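Local coordinates for viral protein F93 (PDB 2CO5) that probably binds DNA as a homodimeric winged-helix protein, and so may act as a transcriptional regulator of the archaeal virus that encodes it, at residues K5-N10 with E82-F87; Y12-V17 with G45-L50; K58-E63 with K69-T74. All blocks are in the same frame, centred on the assembly; numbering follows the deposited sequence.

Contact 1. Residues K5-N10 with E82-F87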
loop_
_atom_site.group_PDB
_atom_site.type_symbol
_atom_site.label_atom_id
_atom_site.label_comp_id
_atom_site.label_asym_id
_atom_site.label_seq_id
_atom_site.Cartn_x
_atom_site.Cartn_y
_atom_site.Cartn_z
ATOM N N LYS B 5 4.973 7.173 -5.122
ATOM C CA LYS B 5 3.663 7.788 -4.828
ATOM C C LYS B 5 2.433 6.920 -5.074
ATOM O O LYS B 5 1.440 7.042 -4.359
ATOM C CB LYS B 5 3.504 9.126 -5.570
ATOM C CG LYS B 5 3.381 9.033 -7.088
ATOM C CD LYS B 5 3.316 10.418 -7.730
ATOM C CE LYS B 5 3.626 10.355 -9.221
ATOM N NZ LYS B 5 3.509 11.676 -9.901
ATOM N N TYR B 6 2.484 6.047 -6.071
ATOM C CA TYR B 6 1.319 5.212 -6.364
ATOM C C TYR B 6 1.256 3.919 -5.535
ATOM O O TYR B 6 0.330 3.116 -5.705
ATOM C CB TYR B 6 1.220 4.932 -7.862
ATOM C CG TYR B 6 0.950 6.174 -8.704
ATOM C CD1 TYR B 6 1.656 6.406 -9.881
ATOM C CD2 TYR B 6 -0.014 7.116 -8.323
ATOM C CE1 TYR B 6 1.411 7.542 -10.664
ATOM C CE2 TYR B 6 -0.270 8.258 -9.097
ATOM C CZ TYR B 6 0.447 8.464 -10.268
ATOM O OH TYR B 6 0.212 9.591 -11.033
ATOM N N MET B 7 2.201 3.743 -4.605
ATOM C CA MET B 7 2.217 2.566 -3.736
ATOM C C MET B 7 1.246 2.771 -2.584
ATOM O O MET B 7 1.622 2.855 -1.419
ATOM C CB MET B 7 3.637 2.245 -3.264
ATOM C CG MET B 7 4.542 1.900 -4.441
ATOM S SD MET B 7 6.235 1.475 -4.040
ATOM C CE MET B 7 6.858 1.054 -5.669
ATOM N N ARG B 8 -0.019 2.868 -2.962
ATOM C CA ARG B 8 -1.146 2.993 -2.056
ATOM C C ARG B 8 -2.212 2.050 -2.594
ATOM O O ARG B 8 -2.376 1.928 -3.812
ATOM C CB ARG B 8 -1.664 4.431 -2.048
ATOM C CG ARG B 8 -0.632 5.442 -1.571
ATOM C CD ARG B 8 -1.089 6.865 -1.840
ATOM N NE ARG B 8 -2.271 7.241 -1.064
ATOM C CZ ARG B 8 -2.954 8.375 -1.222
ATOM N NH1 ARG B 8 -2.582 9.272 -2.127
ATOM N NH2 ARG B 8 -4.019 8.619 -0.469
ATOM N N ILE B 9 -2.926 1.388 -1.694
ATOM C CA ILE B 9 -3.855 0.338 -2.066
ATOM C C ILE B 9 -4.966 0.860 -2.994
ATOM O O ILE B 9 -5.392 0.160 -3.901
ATOM C CB ILE B 9 -4.428 -0.372 -0.808
ATOM C CG1 ILE B 9 -4.814 -1.816 -1.140
ATOM C CG2 ILE B 9 -5.595 0.411 -0.196
ATOM C CD1 ILE B 9 -3.624 -2.685 -1.501
ATOM N N ASN B 10 -5.398 2.102 -2.787
ATOM C CA ASN B 10 -6.491 2.655 -3.576
ATOM C C ASN B 10 -6.092 2.906 -5.029
ATOM O O ASN B 10 -6.916 2.745 -5.932
ATOM C CB ASN B 10 -7.040 3.924 -2.922
ATOM C CG ASN B 10 -7.978 3.626 -1.761
ATOM O OD1 ASN B 10 -8.393 4.531 -1.030
ATOM N ND2 ASN B 10 -8.335 2.363 -1.600
ATOM N N GLU B 82 1.713 -3.045 -13.544
ATOM C CA GLU B 82 2.592 -4.194 -13.440
ATOM C C GLU B 82 3.623 -3.976 -12.342
ATOM O O GLU B 82 3.879 -4.873 -11.535
ATOM C CB GLU B 82 3.261 -4.478 -14.785
ATOM C CG GLU B 82 2.294 -5.027 -15.829
ATOM C CD GLU B 82 2.905 -5.149 -17.226
ATOM O OE1 GLU B 82 4.137 -4.984 -17.365
ATOM O OE2 GLU B 82 2.140 -5.404 -18.181
ATOM N N GLU B 83 4.196 -2.776 -12.297
ATOM C CA GLU B 83 5.113 -2.412 -11.220
ATOM C C GLU B 83 4.448 -2.491 -9.842
ATOM O O GLU B 83 5.014 -3.060 -8.910
ATOM C CB GLU B 83 5.680 -1.009 -11.435
ATOM C CG GLU B 83 6.617 -0.899 -12.626
ATOM C CD GLU B 83 7.316 0.445 -12.690
ATOM O OE1 GLU B 83 7.949 0.834 -11.680
ATOM O OE2 GLU B 83 7.236 1.107 -13.751
ATOM N N LEU B 84 3.252 -1.922 -9.719
ATOM C CA LEU B 84 2.531 -1.930 -8.444
ATOM C C LEU B 84 2.133 -3.335 -8.018
ATOM O O LEU B 84 2.227 -3.682 -6.843
ATOM C CB LEU B 84 1.273 -1.069 -8.518
ATOM C CG LEU B 84 1.430 0.440 -8.377
ATOM C CD1 LEU B 84 0.055 1.089 -8.463
ATOM C CD2 LEU B 84 2.110 0.792 -7.062
ATOM N N HIS B 85 1.668 -4.124 -8.980
ATOM C CA HIS B 85 1.261 -5.492 -8.721
ATOM C C HIS B 85 2.422 -6.317 -8.190
ATOM O O HIS B 85 2.260 -7.098 -7.245
ATOM C CB HIS B 85 0.709 -6.143 -9.992
ATOM C CG HIS B 85 0.341 -7.579 -9.811
ATOM N ND1 HIS B 85 -0.523 -8.002 -8.823
ATOM C CD2 HIS B 85 0.738 -8.694 -10.468
ATOM C CE1 HIS B 85 -0.650 -9.315 -8.884
ATOM N NE2 HIS B 85 0.105 -9.759 -9.873
ATOM N N GLU B 86 3.589 -6.161 -8.801
ATOM C CA GLU B 86 4.769 -6.891 -8.348
ATOM C C GLU B 86 5.190 -6.415 -6.965
ATOM O O GLU B 86 5.547 -7.222 -6.115
ATOM C CB GLU B 86 5.926 -6.752 -9.340
ATOM C CG GLU B 86 5.700 -7.462 -10.679
ATOM C CD GLU B 86 5.401 -8.945 -10.532
ATOM O OE1 GLU B 86 6.188 -9.654 -9.869
ATOM O OE2 GLU B 86 4.376 -9.399 -11.087
ATOM N N PHE B 87 5.129 -5.104 -6.736
ATOM C CA PHE B 87 5.477 -4.545 -5.432
ATOM C C PHE B 87 4.591 -5.128 -4.314
ATOM O O PHE B 87 5.101 -5.669 -3.326
ATOM C CB PHE B 87 5.374 -3.017 -5.450
ATOM C CG PHE B 87 5.407 -2.404 -4.079
ATOM C CD1 PHE B 87 6.613 -2.241 -3.409
ATOM C CD2 PHE B 87 4.232 -2.023 -3.446
ATOM C CE1 PHE B 87 6.649 -1.691 -2.138
ATOM C CE2 PHE B 87 4.256 -1.471 -2.182
ATOM C CZ PHE B 87 5.470 -1.305 -1.523
#

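Contact 2. Residues Y12-V17 with G45-L50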
loop_
_atom_site.group_PDB
_atom_site.type_symbol
_atom_site.label_atom_id
_atom_site.label_comp_id
_atom_site.label_asym_id
_atom_site.label_seq_id
_atom_site.Cartn_x
_atom_site.Cartn_y
_atom_site.Cartn_z
ATOM N N TYR B 12 -3.717 1.040 -6.552
ATOM C CA TYR B 12 -3.645 -0.323 -7.077
ATOM C C TYR B 12 -5.035 -0.818 -7.446
ATOM O O TYR B 12 -5.247 -1.354 -8.525
ATOM C CB TYR B 12 -3.009 -1.276 -6.063
ATOM C CG TYR B 12 -3.052 -2.719 -6.517
ATOM C CD1 TYR B 12 -2.153 -3.192 -7.472
ATOM C CD2 TYR B 12 -4.012 -3.603 -6.018
ATOM C CE1 TYR B 12 -2.196 -4.508 -7.908
ATOM C CE2 TYR B 12 -4.067 -4.916 -6.451
ATOM C CZ TYR B 12 -3.153 -5.363 -7.403
ATOM O OH TYR B 12 -3.186 -6.662 -7.836
ATOM N N ILE B 13 -5.983 -0.618 -6.544
ATOM C CA ILE B 13 -7.350 -1.046 -6.768
ATOM C C ILE B 13 -7.974 -0.395 -8.007
ATOM O O ILE B 13 -8.617 -1.077 -8.803
ATOM C CB ILE B 13 -8.213 -0.773 -5.525
ATOM C CG1 ILE B 13 -7.876 -1.789 -4.437
ATOM C CG2 ILE B 13 -9.676 -0.839 -5.876
ATOM C CD1 ILE B 13 -8.390 -1.416 -3.078
ATOM N N ILE B 14 -7.777 0.912 -8.177
ATOM C CA ILE B 14 -8.283 1.618 -9.356
ATOM C C ILE B 14 -7.703 1.025 -10.645
ATOM O O ILE B 14 -8.447 0.712 -11.576
ATOM C CB ILE B 14 -7.968 3.131 -9.310
ATOM C CG1 ILE B 14 -8.834 3.827 -8.245
ATOM C CG2 ILE B 14 -8.200 3.760 -10.676
ATOM C CD1 ILE B 14 -8.436 5.261 -7.953
ATOM N N LEU B 15 -6.382 0.879 -10.689
ATOM C CA LEU B 15 -5.698 0.309 -11.864
ATOM C C LEU B 15 -6.107 -1.139 -12.141
ATOM O O LEU B 15 -6.210 -1.551 -13.296
ATOM C CB LEU B 15 -4.172 0.394 -11.691
ATOM C CG LEU B 15 -3.463 1.631 -12.259
ATOM C CD1 LEU B 15 -4.349 2.850 -12.217
ATOM C CD2 LEU B 15 -2.133 1.893 -11.550
ATOM N N LYS B 16 -6.326 -1.909 -11.078
ATOM C CA LYS B 16 -6.700 -3.313 -11.217
ATOM C C LYS B 16 -8.096 -3.448 -11.823
ATOM O O LYS B 16 -8.336 -4.346 -12.634
ATOM C CB LYS B 16 -6.617 -4.026 -9.861
ATOM C CG LYS B 16 -6.976 -5.528 -9.865
ATOM C CD LYS B 16 -6.062 -6.340 -10.743
ATOM C CE LYS B 16 -6.380 -7.833 -10.653
ATOM N NZ LYS B 16 -5.711 -8.600 -11.741
ATOM N N VAL B 17 -9.006 -2.560 -11.423
ATOM C CA VAL B 17 -10.379 -2.556 -11.945
ATOM C C VAL B 17 -10.406 -2.190 -13.437
ATOM O O VAL B 17 -11.203 -2.739 -14.200
ATOM C CB VAL B 17 -11.304 -1.626 -11.113
ATOM C CG1 VAL B 17 -12.587 -1.275 -11.875
ATOM C CG2 VAL B 17 -11.644 -2.284 -9.789
ATOM N N GLY B 45 -15.516 12.079 -2.756
ATOM C CA GLY B 45 -14.541 13.108 -2.418
ATOM C C GLY B 45 -13.116 12.592 -2.318
ATOM O O GLY B 45 -12.179 13.382 -2.370
ATOM N N VAL B 46 -12.953 11.274 -2.163
ATOM C CA VAL B 46 -11.637 10.640 -2.165
ATOM C C VAL B 46 -11.314 10.038 -3.528
ATOM O O VAL B 46 -10.200 10.189 -4.019
ATOM C CB VAL B 46 -11.529 9.543 -1.089
ATOM C CG1 VAL B 46 -10.187 8.793 -1.196
ATOM C CG2 VAL B 46 -11.691 10.151 0.299
ATOM N N LEU B 47 -12.289 9.377 -4.144
ATOM C CA LEU B 47 -12.051 8.642 -5.383
ATOM C C LEU B 47 -11.697 9.525 -6.565
ATOM O O LEU B 47 -10.696 9.288 -7.231
ATOM C CB LEU B 47 -13.279 7.811 -5.754
ATOM C CG LEU B 47 -13.146 6.911 -6.985
ATOM C CD1 LEU B 47 -12.123 5.809 -6.736
ATOM C CD2 LEU B 47 -14.502 6.325 -7.347
ATOM N N TYR B 48 -12.524 10.529 -6.844
ATOM C CA TYR B 48 -12.368 11.283 -8.086
ATOM C C TYR B 48 -11.097 12.133 -8.142
ATOM O O TYR B 48 -10.518 12.277 -9.211
ATOM C CB TYR B 48 -13.626 12.088 -8.407
ATOM C CG TYR B 48 -14.791 11.176 -8.734
ATOM C CD1 TYR B 48 -14.799 10.423 -9.903
ATOM C CD2 TYR B 48 -15.862 11.034 -7.860
ATOM C CE1 TYR B 48 -15.853 9.566 -10.204
ATOM C CE2 TYR B 48 -16.917 10.179 -8.148
ATOM C CZ TYR B 48 -16.911 9.450 -9.325
ATOM O OH TYR B 48 -17.960 8.605 -9.619
ATOM N N PRO B 49 -10.661 12.706 -7.003
ATOM C CA PRO B 49 -9.318 13.291 -6.964
ATOM C C PRO B 49 -8.188 12.322 -7.298
ATOM O O PRO B 49 -7.234 12.727 -7.966
ATOM C CB PRO B 49 -9.200 13.795 -5.519
ATOM C CG PRO B 49 -10.577 14.103 -5.149
ATOM C CD PRO B 49 -11.382 12.968 -5.750
ATOM N N LEU B 50 -8.283 11.071 -6.832
ATOM C CA LEU B 50 -7.301 10.036 -7.204
ATOM C C LEU B 50 -7.322 9.800 -8.708
ATOM O O LEU B 50 -6.276 9.708 -9.345
ATOM C CB LEU B 50 -7.570 8.709 -6.475
ATOM C CG LEU B 50 -7.400 8.677 -4.951
ATOM C CD1 LEU B 50 -7.777 7.294 -4.407
ATOM C CD2 LEU B 50 -5.986 9.061 -4.521
#

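Contact 3. Residues K58-E63 with K69-T74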
loop_
_atom_site.group_PDB
_atom_site.type_symbol
_atom_site.label_atom_id
_atom_site.label_comp_id
_atom_site.label_asym_id
_atom_site.label_seq_id
_atom_site.Cartn_x
_atom_site.Cartn_y
_atom_site.Cartn_z
ATOM N N LYS B 58 -1.165 10.975 -16.972
ATOM C CA LYS B 58 -1.157 10.111 -18.161
ATOM C C LYS B 58 -1.104 8.614 -17.851
ATOM O O LYS B 58 -0.736 7.820 -18.712
ATOM C CB LYS B 58 0.001 10.478 -19.108
ATOM C CG LYS B 58 0.237 11.975 -19.324
ATOM C CD LYS B 58 -1.023 12.706 -19.753
ATOM C CE LYS B 58 -0.699 14.094 -20.290
ATOM N NZ LYS B 58 -1.914 14.942 -20.420
ATOM N N ILE B 59 -1.481 8.237 -16.633
ATOM C CA ILE B 59 -1.648 6.831 -16.252
ATOM C C ILE B 59 -2.982 6.351 -16.812
ATOM O O ILE B 59 -3.074 5.281 -17.420
ATOM C CB ILE B 59 -1.650 6.657 -14.704
ATOM C CG1 ILE B 59 -0.310 7.101 -14.102
ATOM C CG2 ILE B 59 -1.958 5.212 -14.315
ATOM C CD1 ILE B 59 0.894 6.319 -14.602
ATOM N N LEU B 60 -4.011 7.166 -16.594
ATOM C CA LEU B 60 -5.304 6.995 -17.242
ATOM C C LEU B 60 -5.475 8.048 -18.330
ATOM O O LEU B 60 -4.785 9.078 -18.335
ATOM C CB LEU B 60 -6.446 7.140 -16.231
ATOM C CG LEU B 60 -6.588 6.066 -15.156
ATOM C CD1 LEU B 60 -7.786 6.382 -14.266
ATOM C CD2 LEU B 60 -6.735 4.693 -15.789
ATOM N N ARG B 61 -6.398 7.767 -19.246
ATOM C CA ARG B 61 -6.885 8.730 -20.230
ATOM C C ARG B 61 -8.400 8.819 -20.103
ATOM O O ARG B 61 -9.058 7.827 -19.785
ATOM C CB ARG B 61 -6.511 8.297 -21.652
ATOM C CG ARG B 61 -7.454 8.824 -22.753
ATOM C CD ARG B 61 -6.874 8.734 -24.157
ATOM N NE ARG B 61 -7.322 7.557 -24.907
ATOM C CZ ARG B 61 -6.758 6.351 -24.857
ATOM N NH1 ARG B 61 -5.711 6.112 -24.068
ATOM N NH2 ARG B 61 -7.244 5.368 -25.617
ATOM N N GLU B 62 -8.947 10.002 -20.376
ATOM C CA GLU B 62 -10.384 10.222 -20.321
ATOM C C GLU B 62 -10.875 10.755 -21.661
ATOM O O GLU B 62 -10.351 11.743 -22.166
ATOM C CB GLU B 62 -10.705 11.218 -19.214
ATOM C CG GLU B 62 -12.147 11.209 -18.744
ATOM C CD GLU B 62 -12.383 12.204 -17.618
ATOM O OE1 GLU B 62 -12.309 13.427 -17.875
ATOM O OE2 GLU B 62 -12.637 11.764 -16.474
ATOM N N GLU B 63 -11.862 10.082 -22.246
ATOM C CA GLU B 63 -12.536 10.592 -23.438
ATOM C C GLU B 63 -13.989 10.900 -23.117
ATOM O O GLU B 63 -14.686 10.098 -22.488
ATOM C CB GLU B 63 -12.465 9.600 -24.605
ATOM C CG GLU B 63 -11.122 9.573 -25.327
ATOM C CD GLU B 63 -11.196 8.911 -26.698
ATOM O OE1 GLU B 63 -12.083 9.278 -27.502
ATOM O OE2 GLU B 63 -10.357 8.031 -26.979
ATOM N N LYS B 69 -18.411 9.897 -19.387
ATOM C CA LYS B 69 -16.986 9.894 -19.704
ATOM C C LYS B 69 -16.452 8.460 -19.631
ATOM O O LYS B 69 -16.939 7.650 -18.842
ATOM C CB LYS B 69 -16.211 10.794 -18.737
ATOM C CG LYS B 69 -16.747 12.224 -18.632
ATOM C CD LYS B 69 -15.899 13.076 -17.704
ATOM C CE LYS B 69 -16.600 14.381 -17.354
ATOM N NZ LYS B 69 -15.777 15.247 -16.460
ATOM N N VAL B 70 -15.473 8.149 -20.475
ATOM C CA VAL B 70 -14.847 6.830 -20.487
ATOM C C VAL B 70 -13.398 6.942 -20.049
ATOM O O VAL B 70 -12.654 7.794 -20.543
ATOM C CB VAL B 70 -14.884 6.173 -21.883
ATOM C CG1 VAL B 70 -14.131 4.843 -21.852
ATOM C CG2 VAL B 70 -16.322 5.971 -22.350
ATOM N N LEU B 71 -13.011 6.078 -19.110
ATOM C CA LEU B 71 -11.624 5.973 -18.673
ATOM C C LEU B 71 -10.903 4.907 -19.497
ATOM O O LEU B 71 -11.472 3.868 -19.826
ATOM C CB LEU B 71 -11.541 5.635 -17.177
ATOM C CG LEU B 71 -12.034 6.706 -16.203
ATOM C CD1 LEU B 71 -11.970 6.196 -14.761
ATOM C CD2 LEU B 71 -11.227 8.009 -16.365
ATOM N N PHE B 72 -9.651 5.199 -19.836
ATOM C CA PHE B 72 -8.773 4.267 -20.523
ATOM C C PHE B 72 -7.468 4.163 -19.750
ATOM O O PHE B 72 -6.958 5.169 -19.251
ATOM C CB PHE B 72 -8.459 4.758 -21.929
ATOM C CG PHE B 72 -9.653 4.813 -22.840
ATOM C CD1 PHE B 72 -10.450 5.949 -22.890
ATOM C CD2 PHE B 72 -9.968 3.739 -23.657
ATOM C CE1 PHE B 72 -11.552 6.010 -23.725
ATOM C CE2 PHE B 72 -11.068 3.795 -24.509
ATOM C CZ PHE B 72 -11.862 4.938 -24.531
ATOM N N LEU B 73 -6.934 2.945 -19.667
ATOM C CA LEU B 73 -5.605 2.712 -19.127
ATOM C C LEU B 73 -4.588 2.828 -20.266
ATOM O O LEU B 73 -4.677 2.122 -21.251
ATOM C CB LEU B 73 -5.538 1.319 -18.481
ATOM C CG LEU B 73 -4.338 1.006 -17.585
ATOM C CD1 LEU B 73 -4.321 1.912 -16.373
ATOM C CD2 LEU B 73 -4.369 -0.446 -17.154
ATOM N N THR B 74 -3.624 3.730 -20.123
ATOM C CA THR B 74 -2.588 3.933 -21.128
ATOM C C THR B 74 -1.475 2.899 -21.001
ATOM O O THR B 74 -1.427 2.142 -20.030
ATOM C CB THR B 74 -1.939 5.324 -20.978
ATOM O OG1 THR B 74 -1.230 5.390 -19.726
ATOM C CG2 THR B 74 -3.000 6.423 -21.041
#

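Contact 1. Residues K5-N10 with E82-F87
Met7 and Phe87 meet as a thioether laid flat over an aromatic ring, the first bump of the contact lying against a broad phenyl face. Met7 SD stands 3.6 Å from the centroid of the Phe87 ring and only 8° off the ring normal, so the sulfur sits over the middle of that face, a Met-aromatic contact. The extended Met7 chain draws CG, SD and CE across it: CG makes a CH-pi approach, and CE lies toward the CG-CD1 side of the ring. With CG anti to the backbone N (chi1 167°), the Phe87 ring is directed toward segment 5-10.

One helical turn earlier, Leu84 supplies the second bump. Its forked end enters the hollow beside the turn at Met7, with CD2 3.7 Å from Met7 CG and 3.2 Å from Tyr6 O, while CD1 reaches Tyr6 CB at 4.1 Å. Met7 CG touches both the leucine branch and the phenyl face, on sides roughly at right angles. The inverse gamma turn centred on Met7, where Arg8 N bonds to Tyr6 O, bends the chain just ahead of helix 9-20. The Tyr6 ring leads away from segment 82-87 and packs on Glu80 of the same helix; its hydroxyl hydrogen-bonds Asp57. Phe87 also packs on Ile40 of the second subunit.

No hydrogen bond crosses between the segments: dispersion and sulfur-aromatic attraction join the N-terminal arm to helix 75-92, close to the dimer interface.

Contact 2. Residues Y12-V17 with G45-L50
The two helical segments are well separated, their nearest CA atoms, those of Ile14 and Leu50, lying 8.7 Å apart, and the space between the backbones is bridged by side chains alone. Ile14 spans most of it. Its CA-CB bond points toward segment 45-50, and its longer branch is extended (chi2 170°), carrying CD1 to the far helix as a single methyl probe. That methyl is received between two leucines one turn apart: Ile14 CD1 is 3.9 Å from Leu47 CD1 and also 3.9 Å from Leu50 CB.

The leucines meet it differently. Leu47 leaves its helix at an angle, but its end comes nearer, so that CD1 touches both CD1 and CG1 of Ile14, the latter at 4.1 Å. The CB of Leu50 points toward segment 12-17 and presents the base of the side chain, with Leu50 CD1 adding a looser touch on Ile14 CD1 at 4.1 Å. All three residues are buried, and no polar atom takes part in the contact between the segments.

Neighbouring side chains continue the same core. Leu47 also packs on Ile42, Leu50 on Asn10 and Tyr11, and Ile13 on Ile34 of helix 30-38. Helix 9-20 thus packs with the pair 30-38 and 44-56, whose order along the chain matches the three-helix core of a winged-helix domain; by that topology helix 44-56 would be the recognition helix.

Contact 3. Residues K58-E63 with K69-T74
Lys58, with its positive phi, closes helix 44-56 in a Schellman motif and turns its carbonyl toward Thr74. Thr74 OG1 is 2.7 Å from Lys58 O and 3.0 Å from Ile59 O. Ile59 O also accepts a longer bond from Thr74 N, while Thr74 OG1 caps helix 75-92 by accepting from Gly77 N.

Leu60 faces the core, and its CD2 meets Leu73 CD1 at 3.7 Å in a non-hydrogen-bonded antiparallel pair. Arg61 forms a hydrogen-bonded pair with Phe72: Arg61 N to Phe72 O and Phe72 N to Arg61 O are each 2.7 Å. On the other face of the sheet its chain, bent at chi3 (98°), brings the guanidinium flat over Phe72, planes 7° apart, with CZ off-centre in a cation-pi contact. Glu62, in a non-hydrogen-bonded pair with Leu71, crosses Lys69 obliquely, its carboxylate against CD, but its salt bridge is to Lys27. Glu63 pairs with Val70 through two backbone bonds and rests CB 3.8 Å from Phe72 CE1; its OE2 lies at the guanidinium edge of Arg61, in a long ion pair.

Backbone bonds thus set the wing hairpin's register; Leu60, Leu71 and Leu73 share one face with Glu62, and Arg61, Glu63 and Phe72 cluster on the other, beside Val70.

Contacts 1 and 2 are buried and apolar and both involve helix 9-20: contact 1 joins the turn leading into it to helix 75-92, contact 2 its middle to helix 44-56. Contact 3 is partly exposed and differs in kind, since backbone hydrogen bonds and charged side chains do much of the holding. Leu15, on segment 12-17, touches Leu84 of contact 1 and Ile59 and Leu73 of contact 3, while Tyr12 OH and His85 ND1 probably hydrogen-bond between segments 12-17 and 82-87. Contacts 1 and 3 lie on opposite sides of the chain's centre, about 18 Å between contact centres. The second subunit reaches contacts 1 and 2 but not the two segments of contact 3.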